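Local coordinates for protein STE5 (Saccharomyces cerevisiae, PDB 3FZE) that scaffolds yeast mating signalling and, through this minimal scaffold domain, cocatalyses phosphorylation of the MAP kinase Fus3 by Ste7, at residues A52-F58 / G69-I75; A46-F51 / L177-L183; P17-I23 / E109-A115; N62-L66 / K87-F93. One frame throughout, in Å; residues are numbered along the deposited sequence. Where two conformers were deposited one is given.

Interaction 1: A52-F58 / G69-I75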
loop_
_atom_site.group_PDB
_atom_site.type_symbol
_atom_site.label_atom_id
_atom_site.label_comp_id
_atom_site.label_asym_id
_atom_site.label_seq_id
_atom_site.Cartn_x
_atom_site.Cartn_y
_atom_site.Cartn_z
ATOM N N ALA A 52 -14.229 6.380 -1.769
ATOM C CA ALA A 52 -14.566 6.967 -0.474
ATOM C C ALA A 52 -14.291 5.999 0.686
ATOM O O ALA A 52 -13.952 6.417 1.799
ATOM C CB ALA A 52 -16.024 7.413 -0.458
ATOM N N ARG A 53 -14.453 4.709 0.424
ATOM C CA ARG A 53 -14.244 3.687 1.451
ATOM C C ARG A 53 -12.817 3.125 1.438
ATOM O O ARG A 53 -12.547 2.050 1.974
ATOM C CB ARG A 53 -15.292 2.582 1.305
ATOM C CG ARG A 53 -16.714 3.151 1.388
ATOM C CD ARG A 53 -17.779 2.106 1.148
ATOM N NE ARG A 53 -17.752 1.689 -0.239
ATOM C CZ ARG A 53 -17.177 0.577 -0.669
ATOM N NH1 ARG A 53 -16.608 -0.245 0.201
ATOM N NH2 ARG A 53 -17.178 0.291 -1.965
ATOM N N LEU A 54 -11.902 3.867 0.832
ATOM C CA LEU A 54 -10.491 3.478 0.804
ATOM C C LEU A 54 -9.978 2.998 2.168
ATOM O O LEU A 54 -10.134 3.695 3.168
ATOM C CB LEU A 54 -9.638 4.664 0.358
ATOM C CG LEU A 54 -8.169 4.384 0.075
ATOM C CD1 LEU A 54 -7.990 3.354 -1.039
ATOM C CD2 LEU A 54 -7.459 5.696 -0.263
ATOM N N GLN A 55 -9.346 1.822 2.184
ATOM C CA GLN A 55 -8.751 1.253 3.396
ATOM C C GLN A 55 -7.237 1.295 3.306
ATOM O O GLN A 55 -6.671 1.265 2.210
ATOM C CB GLN A 55 -9.181 -0.204 3.572
ATOM C CG GLN A 55 -10.689 -0.393 3.609
ATOM C CD GLN A 55 -11.270 0.158 4.885
ATOM O OE1 GLN A 55 -10.925 -0.291 5.980
ATOM N NE2 GLN A 55 -12.144 1.145 4.764
ATOM N N PHE A 56 -6.578 1.357 4.459
ATOM C CA PHE A 56 -5.127 1.380 4.490
ATOM C C PHE A 56 -4.623 0.592 5.686
ATOM O O PHE A 56 -5.364 0.311 6.628
ATOM C CB PHE A 56 -4.597 2.808 4.604
ATOM C CG PHE A 56 -4.736 3.395 5.983
ATOM C CD1 PHE A 56 -3.667 3.373 6.869
ATOM C CD2 PHE A 56 -5.947 3.920 6.408
ATOM C CE1 PHE A 56 -3.795 3.895 8.154
ATOM C CE2 PHE A 56 -6.094 4.442 7.688
ATOM C CZ PHE A 56 -5.016 4.426 8.561
ATOM N N CYS A 57 -3.349 0.247 5.627
ATOM C CA CYS A 57 -2.648 -0.300 6.771
ATOM C C CYS A 57 -1.185 0.093 6.647
ATOM O O CYS A 57 -0.585 -0.096 5.601
ATOM C CB CYS A 57 -2.788 -1.818 6.788
ATOM S SG CYS A 57 -2.028 -2.594 8.233
ATOM N N PHE A 58 -0.639 0.673 7.713
ATOM C CA PHE A 58 0.779 1.001 7.791
ATOM C C PHE A 58 1.493 -0.029 8.654
ATOM O O PHE A 58 1.010 -0.376 9.730
ATOM C CB PHE A 58 0.977 2.386 8.408
ATOM C CG PHE A 58 0.717 3.518 7.461
ATOM C CD1 PHE A 58 1.627 3.828 6.461
ATOM C CD2 PHE A 58 -0.419 4.294 7.593
ATOM C CE1 PHE A 58 1.390 4.887 5.586
ATOM C CE2 PHE A 58 -0.663 5.359 6.728
ATOM C CZ PHE A 58 0.239 5.641 5.721
ATOM N N GLY A 69 -7.289 1.086 8.755
ATOM C CA GLY A 69 -8.698 1.396 8.740
ATOM C C GLY A 69 -9.071 2.230 7.539
ATOM O O GLY A 69 -8.502 2.070 6.459
ATOM N N SER A 70 -10.018 3.142 7.743
ATOM C CA SER A 70 -10.544 3.985 6.670
ATOM C C SER A 70 -9.706 5.241 6.494
ATOM O O SER A 70 -9.502 5.997 7.441
ATOM C CB SER A 70 -11.993 4.382 6.965
ATOM O OG SER A 70 -12.363 5.552 6.254
ATOM N N VAL A 71 -9.227 5.470 5.275
ATOM C CA VAL A 71 -8.430 6.650 4.996
ATOM C C VAL A 71 -9.160 7.943 5.387
ATOM O O VAL A 71 -8.586 8.828 6.022
ATOM C CB VAL A 71 -7.964 6.690 3.521
ATOM C CG1 VAL A 71 -7.303 8.012 3.205
ATOM C CG2 VAL A 71 -6.982 5.556 3.254
ATOM N N LEU A 72 -10.433 8.055 5.021
ATOM C CA LEU A 72 -11.202 9.235 5.399
ATOM C C LEU A 72 -11.253 9.436 6.916
ATOM O O LEU A 72 -11.292 10.566 7.395
ATOM C CB LEU A 72 -12.625 9.147 4.843
ATOM C CG LEU A 72 -12.760 9.289 3.325
ATOM C CD1 LEU A 72 -14.243 9.230 2.932
ATOM C CD2 LEU A 72 -12.113 10.587 2.864
ATOM N N HIS A 73 -11.249 8.335 7.657
ATOM C CA HIS A 73 -11.352 8.382 9.112
ATOM C C HIS A 73 -10.045 8.782 9.807
ATOM O O HIS A 73 -10.049 9.608 10.726
ATOM C CB HIS A 73 -11.841 7.032 9.640
ATOM C CG HIS A 73 -11.940 6.967 11.134
ATOM N ND1 HIS A 73 -11.614 5.837 11.849
ATOM C CD2 HIS A 73 -12.325 7.893 12.042
ATOM C CE1 HIS A 73 -11.804 6.066 13.138
ATOM N NE2 HIS A 73 -12.234 7.304 13.282
ATOM N N LYS A 74 -8.931 8.223 9.356
ATOM C CA LYS A 74 -7.688 8.360 10.108
ATOM C C LYS A 74 -6.639 9.290 9.501
ATOM O O LYS A 74 -5.822 9.854 10.226
ATOM C CB LYS A 74 -7.101 6.979 10.396
ATOM C CG LYS A 74 -7.963 6.177 11.366
ATOM C CD LYS A 74 -7.319 4.880 11.785
ATOM C CE LYS A 74 -8.083 4.251 12.939
ATOM N NZ LYS A 74 -7.485 2.949 13.366
ATOM N N ILE A 75 -6.653 9.452 8.184
ATOM C CA ILE A 75 -5.640 10.280 7.529
ATOM C C ILE A 75 -6.088 11.731 7.472
ATOM O O ILE A 75 -6.616 12.214 6.461
ATOM C CB ILE A 75 -5.202 9.735 6.147
ATOM C CG1 ILE A 75 -4.898 8.239 6.226
ATOM C CG2 ILE A 75 -4.005 10.517 5.611
ATOM C CD1 ILE A 75 -3.866 7.847 7.274
HETATM O O HOH W 1 -11.909 5.809 3.570
#
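Three backbone hydrogen bonds join segments 52-58 and 69-75. Phe-56 and Gly-69 form an antiparallel hydrogen-bonded pair, with Phe-56 N to Gly-69 O at 2.9 Å and Gly-69 N to Phe-56 O at 3.0 Å; two residues along each chain, past the non-hydrogen-bonded pair Gln-55 and Ser-70, Val-71 N donates to Leu-54 O (2.9 Å). A water donates to Ala-52 O and Leu-54 O (2.8 Å each) while accepting from Ser-70 OG (2.7 Å) and Leu-72 N (3.1 Å). Ser-70 is also the N-cap of helix 71-74, its OG receiving a weak bond from His-73 N (3.3 Å). A strand pairing thus passes directly into a short helix beside the sheet of this vWA-like alpha/beta/alpha fold. Gly-69 suits the corner: at its backbone angles a side chain would jam against the preceding carbonyl. Ile-75 CD1 makes a CH-pi contact 4.1 Å from the Phe-56 ring centroid, with Gly-69 N over the opposite face. Val-71 CG2 lies near Phe-56 CD2 (3.7 Å) and Leu-54 CD2 (3.6 Å).

Interaction 2: A46-F51 / L177-L183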
loop_
_atom_site.group_PDB
_atom_site.type_symbol
_atom_site.label_atom_id
_atom_site.label_comp_id
_atom_site.label_asym_id
_atom_site.label_seq_id
_atom_site.Cartn_x
_atom_site.Cartn_y
_atom_site.Cartn_z
ATOM N N ALA A 46 -5.790 11.716 -2.357
ATOM C CA ALA A 46 -6.275 11.779 -3.732
ATOM C C ALA A 46 -7.152 10.580 -4.084
ATOM O O ALA A 46 -8.201 10.726 -4.719
ATOM C CB ALA A 46 -5.107 11.890 -4.703
ATOM N N LEU A 47 -6.733 9.403 -3.633
ATOM C CA LEU A 47 -7.434 8.161 -3.957
ATOM C C LEU A 47 -8.846 8.126 -3.384
ATOM O O LEU A 47 -9.718 7.479 -3.950
ATOM C CB LEU A 47 -6.617 6.952 -3.489
ATOM C CG LEU A 47 -5.418 6.635 -4.386
ATOM C CD1 LEU A 47 -4.408 5.734 -3.681
ATOM C CD2 LEU A 47 -5.928 5.996 -5.690
ATOM N N THR A 48 -9.080 8.838 -2.285
ATOM C CA THR A 48 -10.437 8.892 -1.729
ATOM C C THR A 48 -11.435 9.645 -2.611
ATOM O O THR A 48 -12.637 9.487 -2.436
ATOM C CB THR A 48 -10.501 9.489 -0.309
ATOM O OG1 THR A 48 -10.086 10.862 -0.341
ATOM C CG2 THR A 48 -9.646 8.683 0.666
ATOM N N ILE A 49 -10.950 10.459 -3.549
ATOM C CA ILE A 49 -11.846 11.117 -4.502
ATOM C C ILE A 49 -12.602 10.052 -5.305
ATOM O O ILE A 49 -13.787 10.204 -5.601
ATOM C CB ILE A 49 -11.071 12.033 -5.475
ATOM C CG1 ILE A 49 -10.443 13.209 -4.717
ATOM C CG2 ILE A 49 -11.969 12.521 -6.613
ATOM C CD1 ILE A 49 -9.434 13.970 -5.544
ATOM N N LYS A 50 -11.905 8.964 -5.626
ATOM C CA LYS A 50 -12.498 7.846 -6.366
ATOM C C LYS A 50 -13.070 6.751 -5.459
ATOM O O LYS A 50 -14.102 6.143 -5.777
ATOM C CB LYS A 50 -11.473 7.226 -7.318
ATOM C CG LYS A 50 -12.062 6.111 -8.176
ATOM C CD LYS A 50 -11.197 5.784 -9.384
ATOM C CE LYS A 50 -11.765 4.605 -10.172
ATOM N NZ LYS A 50 -12.907 5.007 -11.040
ATOM N N PHE A 51 -12.389 6.508 -4.345
ATOM C CA PHE A 51 -12.717 5.419 -3.428
ATOM C C PHE A 51 -12.990 5.975 -2.035
ATOM O O PHE A 51 -12.091 6.036 -1.207
ATOM C CB PHE A 51 -11.538 4.427 -3.347
ATOM C CG PHE A 51 -11.187 3.788 -4.670
ATOM C CD1 PHE A 51 -12.034 2.853 -5.250
ATOM C CD2 PHE A 51 -10.012 4.117 -5.330
ATOM C CE1 PHE A 51 -11.719 2.258 -6.467
ATOM C CE2 PHE A 51 -9.682 3.515 -6.546
ATOM C CZ PHE A 51 -10.533 2.592 -7.114
ATOM N N LEU A 177 0.213 5.151 -9.461
ATOM C CA LEU A 177 -1.050 4.622 -8.985
ATOM C C LEU A 177 -2.162 5.667 -9.114
ATOM O O LEU A 177 -3.224 5.398 -9.687
ATOM C CB LEU A 177 -0.901 4.145 -7.538
ATOM C CG LEU A 177 -2.184 3.625 -6.882
ATOM C CD1 LEU A 177 -2.699 2.372 -7.591
ATOM C CD2 LEU A 177 -1.935 3.377 -5.402
ATOM N N CYS A 178 -1.920 6.869 -8.601
ATOM C CA CYS A 178 -2.956 7.898 -8.599
ATOM C C CYS A 178 -3.318 8.362 -9.999
ATOM O O CYS A 178 -4.504 8.505 -10.341
ATOM C CB CYS A 178 -2.518 9.100 -7.769
ATOM S SG CYS A 178 -2.549 8.722 -6.022
ATOM N N TYR A 179 -2.295 8.615 -10.808
ATOM C CA TYR A 179 -2.527 9.136 -12.145
ATOM C C TYR A 179 -3.211 8.115 -13.048
ATOM O O TYR A 179 -3.991 8.491 -13.917
ATOM C CB TYR A 179 -1.238 9.697 -12.765
ATOM C CG TYR A 179 -0.970 11.119 -12.332
ATOM C CD1 TYR A 179 -0.600 11.403 -11.009
ATOM C CD2 TYR A 179 -1.126 12.171 -13.211
ATOM C CE1 TYR A 179 -0.383 12.707 -10.602
ATOM C CE2 TYR A 179 -0.903 13.481 -12.819
ATOM C CZ TYR A 179 -0.541 13.739 -11.505
ATOM O OH TYR A 179 -0.321 15.049 -11.129
ATOM N N SER A 180 -2.929 6.831 -12.838
ATOM C CA SER A 180 -3.586 5.789 -13.628
ATOM C C SER A 180 -5.097 5.828 -13.413
ATOM O O SER A 180 -5.870 5.457 -14.299
ATOM C CB SER A 180 -3.040 4.402 -13.285
ATOM O OG SER A 180 -1.697 4.254 -13.712
ATOM N N PHE A 181 -5.516 6.297 -12.242
ATOM C CA PHE A 181 -6.945 6.467 -11.956
ATOM C C PHE A 181 -7.488 7.862 -12.304
ATOM O O PHE A 181 -8.650 8.165 -12.035
ATOM C CB PHE A 181 -7.244 6.113 -10.492
ATOM C CG PHE A 181 -7.180 4.642 -10.204
ATOM C CD1 PHE A 181 -8.220 3.806 -10.579
ATOM C CD2 PHE A 181 -6.083 4.092 -9.564
ATOM C CE1 PHE A 181 -8.169 2.452 -10.320
ATOM C CE2 PHE A 181 -6.024 2.734 -9.306
ATOM C CZ PHE A 181 -7.069 1.913 -9.682
ATOM N N GLY A 182 -6.650 8.701 -12.907
ATOM C CA GLY A 182 -7.051 10.038 -13.302
ATOM C C GLY A 182 -7.121 11.030 -12.153
ATOM O O GLY A 182 -7.870 12.004 -12.204
ATOM N N LEU A 183 -6.337 10.784 -11.111
ATOM C CA LEU A 183 -6.298 11.694 -9.976
ATOM C C LEU A 183 -5.015 12.524 -10.012
ATOM O O LEU A 183 -4.076 12.191 -10.736
ATOM C CB LEU A 183 -6.412 10.905 -8.665
ATOM C CG LEU A 183 -7.641 9.992 -8.595
ATOM C CD1 LEU A 183 -7.505 8.966 -7.479
ATOM C CD2 LEU A 183 -8.927 10.804 -8.444
HETATM O O HOH W 2 -10.667 5.645 -12.883
#
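This is an apolar contact between two helix ends, in the helical layer that covers one side of the central sheet. The end of helix 35-50 meets helix 170-180 together with the turn that follows it. Leu-47 lies at the centre of the contact: its CD1 is 3.8 Å from Leu-177 CD2, its CG 3.9 Å from Cys-178 SG and its CD2 3.8 Å from Leu-183 CD1. Leu-183 also reaches Ile-49, CD2 to CB at 3.9 Å. Farther along, Phe-51 and Phe-181 form a T-shaped pair, the edge of Phe-51 toward the face of Phe-181, with centroids 5.5 Å apart and planes at 84°; Phe-51 in turn rests on Leu-20 of strand 19-26. On the exposed side, a water weakly links Lys-50 NZ (3.0 Å) to Phe-181 O (3.3 Å). Leu-183 can fold back because Gly-182, at positive phi, closes a Schellman motif, with Leu-183 N bonded to Cys-178 O (3.0 Å), a classic way to end a helix and return a hydrophobic residue to the core of an alpha/beta/alpha sandwich.

Interaction 3: P17-I23 / E109-A115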
loop_
_atom_site.group_PDB
_atom_site.type_symbol
_atom_site.label_atom_id
_atom_site.label_comp_id
_atom_site.label_asym_id
_atom_site.label_seq_id
_atom_site.Cartn_x
_atom_site.Cartn_y
_atom_site.Cartn_z
ATOM N N PRO A 17 -11.753 -2.476 -9.767
ATOM C CA PRO A 17 -12.066 -2.741 -8.359
ATOM C C PRO A 17 -13.092 -1.745 -7.828
ATOM O O PRO A 17 -13.075 -0.593 -8.245
ATOM C CB PRO A 17 -10.724 -2.526 -7.646
ATOM C CG PRO A 17 -9.892 -1.728 -8.597
ATOM C CD PRO A 17 -10.352 -2.072 -9.975
ATOM N N ASP A 18 -13.965 -2.194 -6.931
ATOM C CA ASP A 18 -14.945 -1.338 -6.262
ATOM C C ASP A 18 -14.304 -0.510 -5.157
ATOM O O ASP A 18 -14.849 0.518 -4.724
ATOM C CB ASP A 18 -16.041 -2.208 -5.642
ATOM C CG ASP A 18 -16.826 -2.986 -6.687
ATOM O OD1 ASP A 18 -17.323 -2.358 -7.651
ATOM O OD2 ASP A 18 -16.938 -4.225 -6.544
ATOM N N ASN A 19 -13.158 -0.993 -4.687
ATOM C CA ASN A 19 -12.438 -0.387 -3.572
ATOM C C ASN A 19 -11.000 -0.901 -3.538
ATOM O O ASN A 19 -10.672 -1.919 -4.166
ATOM C CB ASN A 19 -13.143 -0.702 -2.239
ATOM C CG ASN A 19 -12.745 0.250 -1.123
ATOM O OD1 ASN A 19 -12.241 1.338 -1.383
ATOM N ND2 ASN A 19 -12.982 -0.155 0.126
ATOM N N LEU A 20 -10.136 -0.187 -2.816
ATOM C CA LEU A 20 -8.764 -0.622 -2.624
ATOM C C LEU A 20 -8.430 -0.678 -1.151
ATOM O O LEU A 20 -8.958 0.104 -0.349
ATOM C CB LEU A 20 -7.784 0.359 -3.261
ATOM C CG LEU A 20 -7.892 0.592 -4.760
ATOM C CD1 LEU A 20 -6.880 1.645 -5.185
ATOM C CD2 LEU A 20 -7.665 -0.706 -5.512
ATOM N N ALA A 21 -7.522 -1.587 -0.816
ATOM C CA ALA A 21 -6.840 -1.587 0.471
ATOM C C ALA A 21 -5.367 -1.361 0.184
ATOM O O ALA A 21 -4.748 -2.140 -0.541
ATOM C CB ALA A 21 -7.031 -2.918 1.171
ATOM N N ILE A 22 -4.823 -0.284 0.746
ATOM C CA ILE A 22 -3.429 0.087 0.536
ATOM C C ILE A 22 -2.599 -0.310 1.751
ATOM O O ILE A 22 -2.812 0.206 2.845
ATOM C CB ILE A 22 -3.282 1.619 0.317
ATOM C CG1 ILE A 22 -4.333 2.140 -0.672
ATOM C CG2 ILE A 22 -1.880 1.952 -0.155
ATOM C CD1 ILE A 22 -4.105 1.703 -2.120
ATOM N N ILE A 23 -1.652 -1.223 1.563
ATOM C CA ILE A 23 -0.800 -1.658 2.668
ATOM C C ILE A 23 0.617 -1.156 2.411
ATOM O O ILE A 23 1.238 -1.517 1.417
ATOM C CB ILE A 23 -0.833 -3.195 2.829
ATOM C CG1 ILE A 23 -2.287 -3.677 2.869
ATOM C CG2 ILE A 23 -0.105 -3.599 4.091
ATOM C CD1 ILE A 23 -2.535 -5.027 2.204
ATOM N N GLU A 109 -17.197 -7.196 -2.114
ATOM C CA GLU A 109 -16.972 -6.375 -3.297
ATOM C C GLU A 109 -15.661 -6.799 -3.932
ATOM O O GLU A 109 -14.918 -7.592 -3.357
ATOM C CB GLU A 109 -16.903 -4.899 -2.904
ATOM C CG GLU A 109 -15.764 -4.592 -1.965
ATOM C CD GLU A 109 -15.749 -3.149 -1.513
ATOM O OE1 GLU A 109 -16.331 -2.295 -2.215
ATOM O OE2 GLU A 109 -15.156 -2.881 -0.454
ATOM N N HIS A 110 -15.376 -6.280 -5.118
ATOM C CA HIS A 110 -14.099 -6.551 -5.759
ATOM C C HIS A 110 -13.060 -5.609 -5.174
ATOM O O HIS A 110 -13.017 -4.426 -5.504
ATOM C CB HIS A 110 -14.201 -6.379 -7.275
ATOM C CG HIS A 110 -15.211 -7.278 -7.913
ATOM N ND1 HIS A 110 -14.979 -8.619 -8.135
ATOM C CD2 HIS A 110 -16.462 -7.033 -8.369
ATOM C CE1 HIS A 110 -16.041 -9.159 -8.702
ATOM N NE2 HIS A 110 -16.956 -8.218 -8.856
ATOM N N LEU A 111 -12.237 -6.152 -4.288
ATOM C CA LEU A 111 -11.254 -5.373 -3.559
ATOM C C LEU A 111 -9.872 -5.521 -4.176
ATOM O O LEU A 111 -9.346 -6.628 -4.283
ATOM C CB LEU A 111 -11.242 -5.834 -2.101
ATOM C CG LEU A 111 -10.336 -5.131 -1.096
ATOM C CD1 LEU A 111 -10.642 -3.646 -1.056
ATOM C CD2 LEU A 111 -10.532 -5.778 0.279
ATOM N N GLY A 112 -9.292 -4.400 -4.597
ATOM C CA GLY A 112 -7.921 -4.385 -5.074
ATOM C C GLY A 112 -6.966 -4.212 -3.908
ATOM O O GLY A 112 -7.166 -3.348 -3.061
ATOM N N ILE A 113 -5.935 -5.048 -3.861
ATOM C CA ILE A 113 -4.951 -5.000 -2.792
ATOM C C ILE A 113 -3.630 -4.487 -3.326
ATOM O O ILE A 113 -3.094 -5.020 -4.296
ATOM C CB ILE A 113 -4.731 -6.386 -2.157
ATOM C CG1 ILE A 113 -6.050 -6.949 -1.647
ATOM C CG2 ILE A 113 -3.695 -6.301 -1.037
ATOM C CD1 ILE A 113 -6.673 -6.121 -0.580
ATOM N N VAL A 114 -3.103 -3.448 -2.682
ATOM C CA VAL A 114 -1.857 -2.852 -3.126
ATOM C C VAL A 114 -0.890 -2.879 -1.950
ATOM O O VAL A 114 -1.090 -2.180 -0.963
ATOM C CB VAL A 114 -2.063 -1.404 -3.609
ATOM C CG1 VAL A 114 -0.747 -0.804 -4.085
ATOM C CG2 VAL A 114 -3.106 -1.364 -4.730
ATOM N N ALA A 115 0.139 -3.708 -2.052
ATOM C CA ALA A 115 1.120 -3.845 -0.980
ATOM C C ALA A 115 2.457 -3.272 -1.432
ATOM O O ALA A 115 3.053 -3.753 -2.390
ATOM C CB ALA A 115 1.262 -5.318 -0.563
#
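Leu-111 lays its CD1 over the neighbouring backbone, 3.7 Å from both Leu-20 C and Ala-21 N, and reaches Asn-19 CB at 4.0 Å. Beneath that overlap, strands 19-23 and 111-115 run parallel, their axes 4.6 Å apart at closest approach and 21° from exact alignment. Four backbone bonds alternate in the regular parallel pattern: Gly-112 N to Asn-19 O (2.9 Å), Ala-21 N to Gly-112 O (2.9 Å), Val-114 N to Ala-21 O (3.0 Å) and Ile-23 N to Val-114 O (2.8 Å). On one face Ala-21 CB meets Ile-113 CD1 at 3.7 Å; on the other Ile-22 CD1 meets Val-114 CB at 4.0 Å. A beta carbon on Gly-112 would point to this second face and clash with Leu-20 CD2. These are adjacent central strands of the vWA-like sheet, with helices on both sides. The pairing begins ahead of the strands proper: Asp-18 N donates to His-110 O (2.8 Å), and Asp-18 OD2 accepts from His-110 N (2.9 Å). Glu-109 instead forms a salt bridge with Arg-53. Backbone bonds therefore run throughout; charged side chains supplement them at the more exposed start, aliphatic ones in the largely buried remainder.

Interaction 4: N62-L66 / K87-F93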
loop_
_atom_site.group_PDB
_atom_site.type_symbol
_atom_site.label_atom_id
_atom_site.label_comp_id
_atom_site.label_asym_id
_atom_site.label_seq_id
_atom_site.Cartn_x
_atom_site.Cartn_y
_atom_site.Cartn_z
ATOM N N ASN A 62 9.755 -4.030 10.977
ATOM C CA ASN A 62 9.747 -5.310 11.693
ATOM C C ASN A 62 8.384 -5.995 11.703
ATOM O O ASN A 62 8.141 -6.907 12.501
ATOM C CB ASN A 62 10.257 -5.107 13.113
ATOM C CG ASN A 62 11.691 -4.681 13.126
ATOM O OD1 ASN A 62 12.540 -5.353 12.538
ATOM N ND2 ASN A 62 11.978 -3.553 13.763
ATOM N N ASN A 63 7.509 -5.555 10.797
ATOM C CA ASN A 63 6.204 -6.182 10.563
ATOM C C ASN A 63 5.148 -5.920 11.639
ATOM O O ASN A 63 4.168 -6.659 11.760
ATOM C CB ASN A 63 6.340 -7.681 10.297
ATOM C CG ASN A 63 5.104 -8.257 9.641
ATOM O OD1 ASN A 63 4.581 -7.680 8.681
ATOM N ND2 ASN A 63 4.616 -9.385 10.163
ATOM N N TYR A 64 5.336 -4.844 12.393
ATOM C CA TYR A 64 4.321 -4.392 13.344
ATOM C C TYR A 64 3.334 -3.407 12.736
ATOM O O TYR A 64 3.717 -2.455 12.046
ATOM C CB TYR A 64 4.963 -3.753 14.574
ATOM C CG TYR A 64 5.720 -4.753 15.396
ATOM C CD1 TYR A 64 5.054 -5.593 16.286
ATOM C CD2 TYR A 64 7.091 -4.890 15.253
ATOM C CE1 TYR A 64 5.740 -6.531 17.032
ATOM C CE2 TYR A 64 7.792 -5.828 16.002
ATOM C CZ TYR A 64 7.109 -6.642 16.890
ATOM O OH TYR A 64 7.801 -7.577 17.638
ATOM N N VAL A 65 2.055 -3.642 13.014
ATOM C CA VAL A 65 0.985 -2.782 12.512
ATOM C C VAL A 65 0.992 -1.475 13.280
ATOM O O VAL A 65 0.917 -1.472 14.509
ATOM C CB VAL A 65 -0.395 -3.443 12.685
ATOM C CG1 VAL A 65 -1.518 -2.471 12.267
ATOM C CG2 VAL A 65 -0.478 -4.745 11.899
ATOM N N LEU A 66 1.063 -0.366 12.548
ATOM C CA LEU A 66 1.118 0.958 13.152
ATOM C C LEU A 66 -0.246 1.633 13.195
ATOM O O LEU A 66 -0.598 2.289 14.175
ATOM C CB LEU A 66 2.124 1.842 12.411
ATOM C CG LEU A 66 3.548 1.281 12.329
ATOM C CD1 LEU A 66 4.463 2.264 11.619
ATOM C CD2 LEU A 66 4.093 0.959 13.718
ATOM N N LYS A 87 5.322 5.478 16.546
ATOM C CA LYS A 87 4.213 4.626 16.973
ATOM C C LYS A 87 4.673 3.258 17.464
ATOM O O LYS A 87 5.325 2.503 16.736
ATOM C CB LYS A 87 3.176 4.458 15.843
ATOM C CG LYS A 87 1.945 3.655 16.239
ATOM C CD LYS A 87 1.152 4.371 17.324
ATOM C CE LYS A 87 -0.084 3.583 17.733
ATOM N NZ LYS A 87 -1.031 3.408 16.594
ATOM N N SER A 88 4.310 2.943 18.700
ATOM C CA SER A 88 4.594 1.637 19.272
ATOM C C SER A 88 3.492 0.657 18.878
ATOM O O SER A 88 2.377 1.062 18.561
ATOM C CB SER A 88 4.716 1.729 20.796
ATOM O OG SER A 88 5.899 2.411 21.180
ATOM N N SER A 89 3.820 -0.627 18.895
ATOM C CA SER A 89 2.859 -1.659 18.538
ATOM C C SER A 89 3.413 -3.037 18.840
ATOM O O SER A 89 4.583 -3.313 18.588
ATOM C CB SER A 89 2.545 -1.590 17.049
ATOM O OG SER A 89 1.848 -2.769 16.635
ATOM N N SER A 90 2.551 -3.914 19.347
ATOM C CA SER A 90 2.929 -5.299 19.571
ATOM C C SER A 90 2.187 -6.254 18.629
ATOM O O SER A 90 2.297 -7.476 18.768
ATOM C CB SER A 90 2.659 -5.689 21.025
ATOM O OG SER A 90 1.268 -5.632 21.305
ATOM N N THR A 91 1.442 -5.698 17.674
ATOM C CA THR A 91 0.630 -6.497 16.753
ATOM C C THR A 91 1.368 -6.777 15.448
ATOM O O THR A 91 1.628 -5.858 14.674
ATOM C CB THR A 91 -0.692 -5.787 16.404
ATOM O OG1 THR A 91 -1.399 -5.459 17.608
ATOM C CG2 THR A 91 -1.563 -6.691 15.525
ATOM N N GLN A 92 1.694 -8.043 15.207
ATOM C CA GLN A 92 2.314 -8.444 13.943
ATOM C C GLN A 92 1.305 -8.438 12.798
ATOM O O GLN A 92 0.170 -8.885 12.951
ATOM C CB GLN A 92 2.945 -9.832 14.057
ATOM C CG GLN A 92 4.298 -9.819 14.760
ATOM C CD GLN A 92 5.430 -9.326 13.866
ATOM O OE1 GLN A 92 5.811 -9.991 12.889
ATOM N NE2 GLN A 92 5.996 -8.172 14.212
ATOM N N PHE A 93 1.728 -7.927 11.649
ATOM C CA PHE A 93 0.873 -7.909 10.472
ATOM C C PHE A 93 0.814 -9.247 9.726
ATOM O O PHE A 93 1.814 -9.944 9.588
ATOM C CB PHE A 93 1.328 -6.827 9.496
ATOM C CG PHE A 93 0.581 -6.859 8.201
ATOM C CD1 PHE A 93 -0.635 -6.211 8.079
ATOM C CD2 PHE A 93 1.069 -7.583 7.122
ATOM C CE1 PHE A 93 -1.342 -6.253 6.890
ATOM C CE2 PHE A 93 0.361 -7.625 5.922
ATOM C CZ PHE A 93 -0.844 -6.969 5.815
#
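Here the edge of the vWA-like sheet is covered by a loop: the start of strand 65-68, the outermost strand on its side, is joined by a single beta bridge, Tyr-64 with Gln-92, to the irregular chain leading into helix 95-102. Two backbone bonds flank the bridge, Phe-93 N to Asn-63 O and Val-65 N to Thr-91 O, both 2.8 Å. The pairing stops at this single bridge, and side chains supply the other links. Asn-63 ND2 gives one bond to Gln-92 OE1 (3.0 Å) and one to Phe-93 O (2.9 Å), while Gln-92 NE2 binds Asn-62 O (3.0 Å), so the two amides clasp the turn before the strand. That same NE2 lies over one face of the Tyr-64 ring, 3.3 Å from CE1. Val-65 CG2 packs on Phe-93 CB at 3.7 Å, and the Phe-93 ring continues inward to Cys-57 and Val-59 of strand 55-60. Beyond the bridge, Ser-89 serves twice: OG accepts from Thr-91 N (3.1 Å), making an ST turn, and donates to Val-65 O (2.7 Å). At the exposed far end the Lys-87 side chain curls back to the strand, its NZ donating to Leu-66 O at 2.7 Å.

How the interactions relate
Three of the contacts trace a gradient across one sheet. Interaction 3 lies deepest, joining central strands by regular backbone bonds; interaction 1 extends the same sheet one strand outward, Gln-55 O meeting Ile-22 N at 2.8 Å, and adds a water and a helix cap. Interaction 4, at the edge, relies heavily on amide, hydroxyl and ammonium groups, yet Phe-93 CZ still touches Ile-23 CG2 (3.9 Å). Interaction 2 differs in kind: buried, it joins a helix end to another helix and its following turn, mainly through apolar side chains, and its Phe-51 and Leu-47 pack on interactions 3 and 1. Interactions 2 and 4 lie on opposite sides of the chain's centre, their own centres about 28 Å apart.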